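Local coordinates for tautomerase domain-containing protein (Gammaproteobacteria bacterium SG8_31, PDB 7M59), which belongs to the tautomerase family of small proteins and assembles from six copies of a short chain built round a beta-alpha-beta unit, at residues I7-R11 against L57-T61; K16-A20 against V40-E44. All coordinates share one frame; numbering follows the deposited sequence.

Interaction 1 of 2, residues I7-R11 against L57-T61; sequences IRQGR and LPEYT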
loop_
_atom_site.group_PDB
_atom_site.type_symbol
_atom_site.label_atom_id
_atom_site.label_comp_id
_atom_site.label_asym_id
_atom_site.label_seq_id
_atom_site.Cartn_x
_atom_site.Cartn_y
_atom_site.Cartn_z
ATOM N N ILE A 7 7.394 -9.008 -2.403
ATOM C CA ILE A 7 8.431 -9.827 -3.017
ATOM C C ILE A 7 7.807 -11.095 -3.584
ATOM O O ILE A 7 6.692 -11.486 -3.233
ATOM C CB ILE A 7 9.551 -10.167 -2.011
ATOM C CG1 ILE A 7 9.039 -11.151 -0.951
ATOM C CG2 ILE A 7 10.079 -8.893 -1.363
ATOM C CD1 ILE A 7 10.135 -11.592 0.050
ATOM N N ARG A 8 8.540 -11.747 -4.479
ATOM C CA ARG A 8 8.053 -13.006 -5.028
ATOM C C ARG A 8 8.267 -14.138 -4.025
ATOM O O ARG A 8 9.264 -14.162 -3.299
ATOM C CB ARG A 8 8.743 -13.314 -6.357
ATOM C CG ARG A 8 8.183 -12.495 -7.536
ATOM C CD ARG A 8 9.098 -12.579 -8.762
ATOM N NE ARG A 8 10.408 -12.065 -8.391
ATOM C CZ ARG A 8 11.574 -12.594 -8.738
ATOM N NH1 ARG A 8 11.635 -13.672 -9.518
ATOM N NH2 ARG A 8 12.689 -12.032 -8.291
ATOM N N GLN A 9 7.310 -15.065 -3.990
ATOM C CA GLN A 9 7.353 -16.213 -3.094
ATOM C C GLN A 9 8.552 -17.104 -3.416
ATOM O O GLN A 9 9.103 -17.070 -4.517
ATOM C CB GLN A 9 6.062 -17.027 -3.225
ATOM C CG GLN A 9 5.873 -17.572 -4.636
ATOM C CD GLN A 9 4.492 -18.156 -4.892
ATOM O OE1 GLN A 9 3.571 -17.988 -4.092
ATOM N NE2 GLN A 9 4.344 -18.847 -6.017
ATOM N N GLY A 10 8.952 -17.915 -2.438
ATOM C CA GLY A 10 9.984 -18.922 -2.656
ATOM C C GLY A 10 11.240 -18.754 -1.830
ATOM O O GLY A 10 12.108 -19.644 -1.862
ATOM N N ARG A 11 11.391 -17.654 -1.099
ATOM C CA ARG A 11 12.544 -17.473 -0.235
ATOM C C ARG A 11 12.353 -18.222 1.080
ATOM O O ARG A 11 11.233 -18.477 1.528
ATOM C CB ARG A 11 12.777 -15.990 0.052
ATOM C CG ARG A 11 13.612 -15.264 -0.987
ATOM C CD ARG A 11 12.786 -14.875 -2.200
ATOM N NE ARG A 11 13.606 -14.147 -3.159
ATOM C CZ ARG A 11 13.124 -13.372 -4.122
ATOM N NH1 ARG A 11 11.811 -13.210 -4.255
ATOM N NH2 ARG A 11 13.958 -12.743 -4.942
ATOM N N LEU A 57 7.133 -11.436 -14.337
ATOM C CA LEU A 57 8.399 -11.883 -13.785
ATOM C C LEU A 57 8.378 -13.394 -13.563
ATOM O O LEU A 57 7.316 -13.985 -13.339
ATOM C CB LEU A 57 8.692 -11.172 -12.464
ATOM C CG LEU A 57 8.844 -9.647 -12.504
ATOM C CD1 LEU A 57 9.489 -9.118 -11.221
ATOM C CD2 LEU A 57 9.616 -9.183 -13.727
ATOM N N PRO A 58 9.534 -14.050 -13.640
ATOM C CA PRO A 58 9.570 -15.496 -13.411
ATOM C C PRO A 58 9.416 -15.829 -11.935
ATOM O O PRO A 58 9.549 -14.977 -11.052
ATOM C CB PRO A 58 10.952 -15.901 -13.936
ATOM C CG PRO A 58 11.784 -14.681 -13.768
ATOM C CD PRO A 58 10.853 -13.518 -14.025
ATOM N N GLU A 59 9.115 -17.098 -11.674
ATOM C CA GLU A 59 9.089 -17.592 -10.305
ATOM C C GLU A 59 10.492 -17.610 -9.718
ATOM O O GLU A 59 11.467 -17.924 -10.408
ATOM C CB GLU A 59 8.502 -19.002 -10.252
ATOM C CG GLU A 59 7.014 -19.052 -10.436
ATOM C CD GLU A 59 6.289 -18.394 -9.282
ATOM O OE1 GLU A 59 6.544 -18.775 -8.112
ATOM O OE2 GLU A 59 5.481 -17.500 -9.554
ATOM N N TYR A 60 10.595 -17.268 -8.437
ATOM C CA TYR A 60 11.844 -17.413 -7.706
ATOM C C TYR A 60 11.959 -18.835 -7.168
ATOM O O TYR A 60 11.051 -19.324 -6.487
ATOM C CB TYR A 60 11.935 -16.411 -6.554
ATOM C CG TYR A 60 13.197 -16.572 -5.752
ATOM C CD1 TYR A 60 13.235 -17.400 -4.637
ATOM C CD2 TYR A 60 14.367 -15.916 -6.130
ATOM C CE1 TYR A 60 14.386 -17.562 -3.918
ATOM C CE2 TYR A 60 15.525 -16.071 -5.405
ATOM C CZ TYR A 60 15.531 -16.893 -4.306
ATOM O OH TYR A 60 16.676 -17.058 -3.575
ATOM N N THR A 61 13.095 -19.488 -7.444
ATOM C CA THR A 61 13.328 -20.855 -6.991
ATOM C C THR A 61 14.535 -21.023 -6.075
ATOM O O THR A 61 14.656 -22.077 -5.436
ATOM C CB THR A 61 13.509 -21.796 -8.192
ATOM O OG1 THR A 61 14.568 -21.304 -9.023
ATOM C CG2 THR A 61 12.232 -21.876 -9.007
HETATM O O HOH W 1 8.149 -16.672 -7.077
HETATM O O HOH W 2 12.007 -22.027 -3.688
#
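R11 lies across the face of Y60 and can be followed outward from CB. CG comes 3.8 Å from CE1 of Y60. The bend at chi2 (80°) then turns CD onto the ring face in a CH-pi contact, and NE stands almost over the ring centre. CZ sits 3.7 Å from the centroid of Y60 in a cation-pi stack, the two planes 16° apart. At the tip, NH2 lies 3.4 Å from Y60 CD2, whereas NH1 turns back to its own strand end and bonds R8 O at 2.9 Å. Arginine suits this place because its flat cation can cover an aromatic face while its N-H groups bond within its own plane; NE donates a hydrogen bond to I31 O of the second subunit.

R8 reaches residues 57-61 with NH1, which gives a fairly straight bond of 2.9 Å to P58 O but approaches from above the carbonyl plane. Y60 CB lies over a face of this guanidinium. Farther out, the amide NE2 of Q9 donates to E59 OE1 at 3.0 Å, on the syn side but tilted out of the carboxylate plane. One water joins Q9 O to Y60 N. At the backbone angles of G10 (phi 118°) a CB would jam against the preceding carbonyl and collide with Y60 O, so glycine is called for.

The other carboxylate oxygen, E59 OE2, is bonded by G47 N, and Y60 OH by Q15 in helix 13-31. The segment 7-11 leaves the end of strand 2-8 towards that helix, and residues 57-61 run beside it in nearly the same direction after the hairpin of strands 50-52 and 55-56, fastening the C-terminal tail to the strand-helix turn.

Interaction 2 of 2, residues K16-A20 against V40-E44; sequences KQAMA and VLIRE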
loop_
_atom_site.group_PDB
_atom_site.type_symbol
_atom_site.label_atom_id
_atom_site.label_comp_id
_atom_site.label_asym_id
_atom_site.label_seq_id
_atom_site.Cartn_x
_atom_site.Cartn_y
_atom_site.Cartn_z
ATOM N N LYS A 16 14.193 -14.011 4.297
ATOM C CA LYS A 16 13.260 -12.918 4.561
ATOM C C LYS A 16 13.617 -12.177 5.845
ATOM O O LYS A 16 13.516 -10.946 5.905
ATOM C CB LYS A 16 11.827 -13.461 4.608
ATOM C CG LYS A 16 11.315 -13.886 3.234
ATOM C CD LYS A 16 9.882 -14.383 3.284
ATOM C CE LYS A 16 9.810 -15.812 3.834
ATOM N NZ LYS A 16 8.417 -16.342 3.800
ATOM N N GLN A 17 14.053 -12.900 6.882
ATOM C CA GLN A 17 14.475 -12.223 8.106
ATOM C C GLN A 17 15.742 -11.409 7.871
ATOM O O GLN A 17 15.870 -10.283 8.373
ATOM C CB GLN A 17 14.676 -13.241 9.235
ATOM C CG GLN A 17 15.147 -12.638 10.565
ATOM C CD GLN A 17 14.163 -11.643 11.168
ATOM O OE1 GLN A 17 12.989 -11.603 10.795
ATOM N NE2 GLN A 17 14.639 -10.836 12.111
ATOM N N ALA A 18 16.690 -11.962 7.108
ATOM C CA ALA A 18 17.882 -11.206 6.739
ATOM C C ALA A 18 17.517 -9.929 5.999
ATOM O O ALA A 18 18.107 -8.871 6.243
ATOM C CB ALA A 18 18.802 -12.068 5.873
ATOM N N MET A 19 16.542 -10.009 5.093
ATOM C CA MET A 19 16.113 -8.815 4.374
ATOM C C MET A 19 15.513 -7.791 5.324
ATOM O O MET A 19 15.823 -6.597 5.241
ATOM C CB MET A 19 15.104 -9.179 3.285
ATOM C CG MET A 19 14.692 -7.976 2.440
ATOM S SD MET A 19 13.309 -8.306 1.335
ATOM C CE MET A 19 11.943 -8.493 2.475
ATOM N N ALA A 20 14.638 -8.241 6.228
ATOM C CA ALA A 20 13.979 -7.308 7.136
ATOM C C ALA A 20 14.993 -6.630 8.047
ATOM O O ALA A 20 14.909 -5.422 8.298
ATOM C CB ALA A 20 12.917 -8.042 7.956
ATOM N N VAL A 40 8.752 -3.154 9.350
ATOM C CA VAL A 40 8.919 -3.782 8.044
ATOM C C VAL A 40 7.840 -4.840 7.883
ATOM O O VAL A 40 7.612 -5.656 8.785
ATOM C CB VAL A 40 10.319 -4.400 7.888
ATOM C CG1 VAL A 40 10.447 -5.070 6.532
ATOM C CG2 VAL A 40 11.385 -3.331 8.054
ATOM N N LEU A 41 7.173 -4.830 6.738
ATOM C CA LEU A 41 6.092 -5.761 6.456
ATOM C C LEU A 41 6.394 -6.450 5.135
ATOM O O LEU A 41 6.655 -5.778 4.136
ATOM C CB LEU A 41 4.749 -5.024 6.391
ATOM C CG LEU A 41 3.577 -5.889 5.944
ATOM C CD1 LEU A 41 3.246 -6.896 7.049
ATOM C CD2 LEU A 41 2.402 -4.989 5.658
ATOM N N ILE A 42 6.372 -7.784 5.132
ATOM C CA ILE A 42 6.703 -8.577 3.954
ATOM C C ILE A 42 5.438 -9.255 3.446
ATOM O O ILE A 42 4.703 -9.880 4.222
ATOM C CB ILE A 42 7.777 -9.632 4.268
ATOM C CG1 ILE A 42 9.061 -8.958 4.762
ATOM C CG2 ILE A 42 8.036 -10.487 3.030
ATOM C CD1 ILE A 42 10.045 -9.940 5.414
ATOM N N ARG A 43 5.185 -9.141 2.146
ATOM C CA ARG A 43 4.105 -9.867 1.491
ATOM C C ARG A 43 4.676 -10.626 0.304
ATOM O O ARG A 43 5.440 -10.057 -0.482
ATOM C CB ARG A 43 3.000 -8.915 1.006
ATOM C CG ARG A 43 2.184 -8.281 2.127
ATOM C CD ARG A 43 1.065 -7.389 1.554
ATOM N NE ARG A 43 1.632 -6.240 0.845
ATOM C CZ ARG A 43 1.658 -4.992 1.315
ATOM N NH1 ARG A 43 1.117 -4.683 2.499
ATOM N NH2 ARG A 43 2.223 -4.034 0.588
ATOM N N GLU A 44 4.297 -11.896 0.166
ATOM C CA GLU A 44 4.737 -12.730 -0.948
ATOM C C GLU A 44 3.624 -12.904 -1.968
ATOM O O GLU A 44 2.451 -13.045 -1.608
ATOM C CB GLU A 44 5.170 -14.115 -0.465
ATOM C CG GLU A 44 6.372 -14.109 0.430
ATOM C CD GLU A 44 6.609 -15.474 1.054
ATOM O OE1 GLU A 44 5.666 -16.035 1.656
ATOM O OE2 GLU A 44 7.729 -15.989 0.914
#
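The carboxylate of E44 is the flat group here, and the ammonium of K16 approaches one of its faces: NZ lies 3.0 Å from OE2, well above the carboxylate plane, in a salt bridge. The two side chains cross at about a right angle. CD of K16 lies 3.6 Å from E44 OE2, and the bend at chi3 (-78°) then directs CE, and with it NZ, to the carboxylate, while E44 is extended beyond CG. Q9 of the same chain packs on E44, as does H49 of the fourth subunit.

Below this polar end the contact is apolar. I42 fills the middle, its CD1 3.6 Å from K16 O, an oxygen already occupied by the helix bond from A20 N. M19 meets I42 tip to tip, CE against CG1 at 3.7 Å; a flexible thioether suits this spot, since its methyl can be turned onto a branched neighbour. At the far end A20 CB touches V40 CG1 at 4.1 Å, and the small alanine suits the close local approach, A20 CA being 6.2 Å from V40 CA. This is the helix-on-strand packing of a beta-alpha-beta unit.

The chemistry is thus graded from buried methyls to a partly exposed ion pair. K16 NZ also bonds H49 NE2 of the fourth subunit, so its charge probably helps tie the interface as well as the helix to the strand.

Both contacts rest on the same sheet, whose strands 2-8 and 39-45 run side by side; I7 N probably bonds R43 O between them. Interaction 2 belongs to the core, where helix 13-31 lies against strand 39-45, and its middle is aliphatic, with charge at the more exposed end. Interaction 1 is partly buried, farther from the chain centre, and joins the end of strand 2-8 to the C-terminal tail through guanidinium groups, an aromatic face, carbonyls and water. The two meet where Q9 CA packs on E44 CB and I7 CD1 on I42 CG2, and both also reach the second subunit, so polar attachment at the edge adjoins hydrophobic packing within.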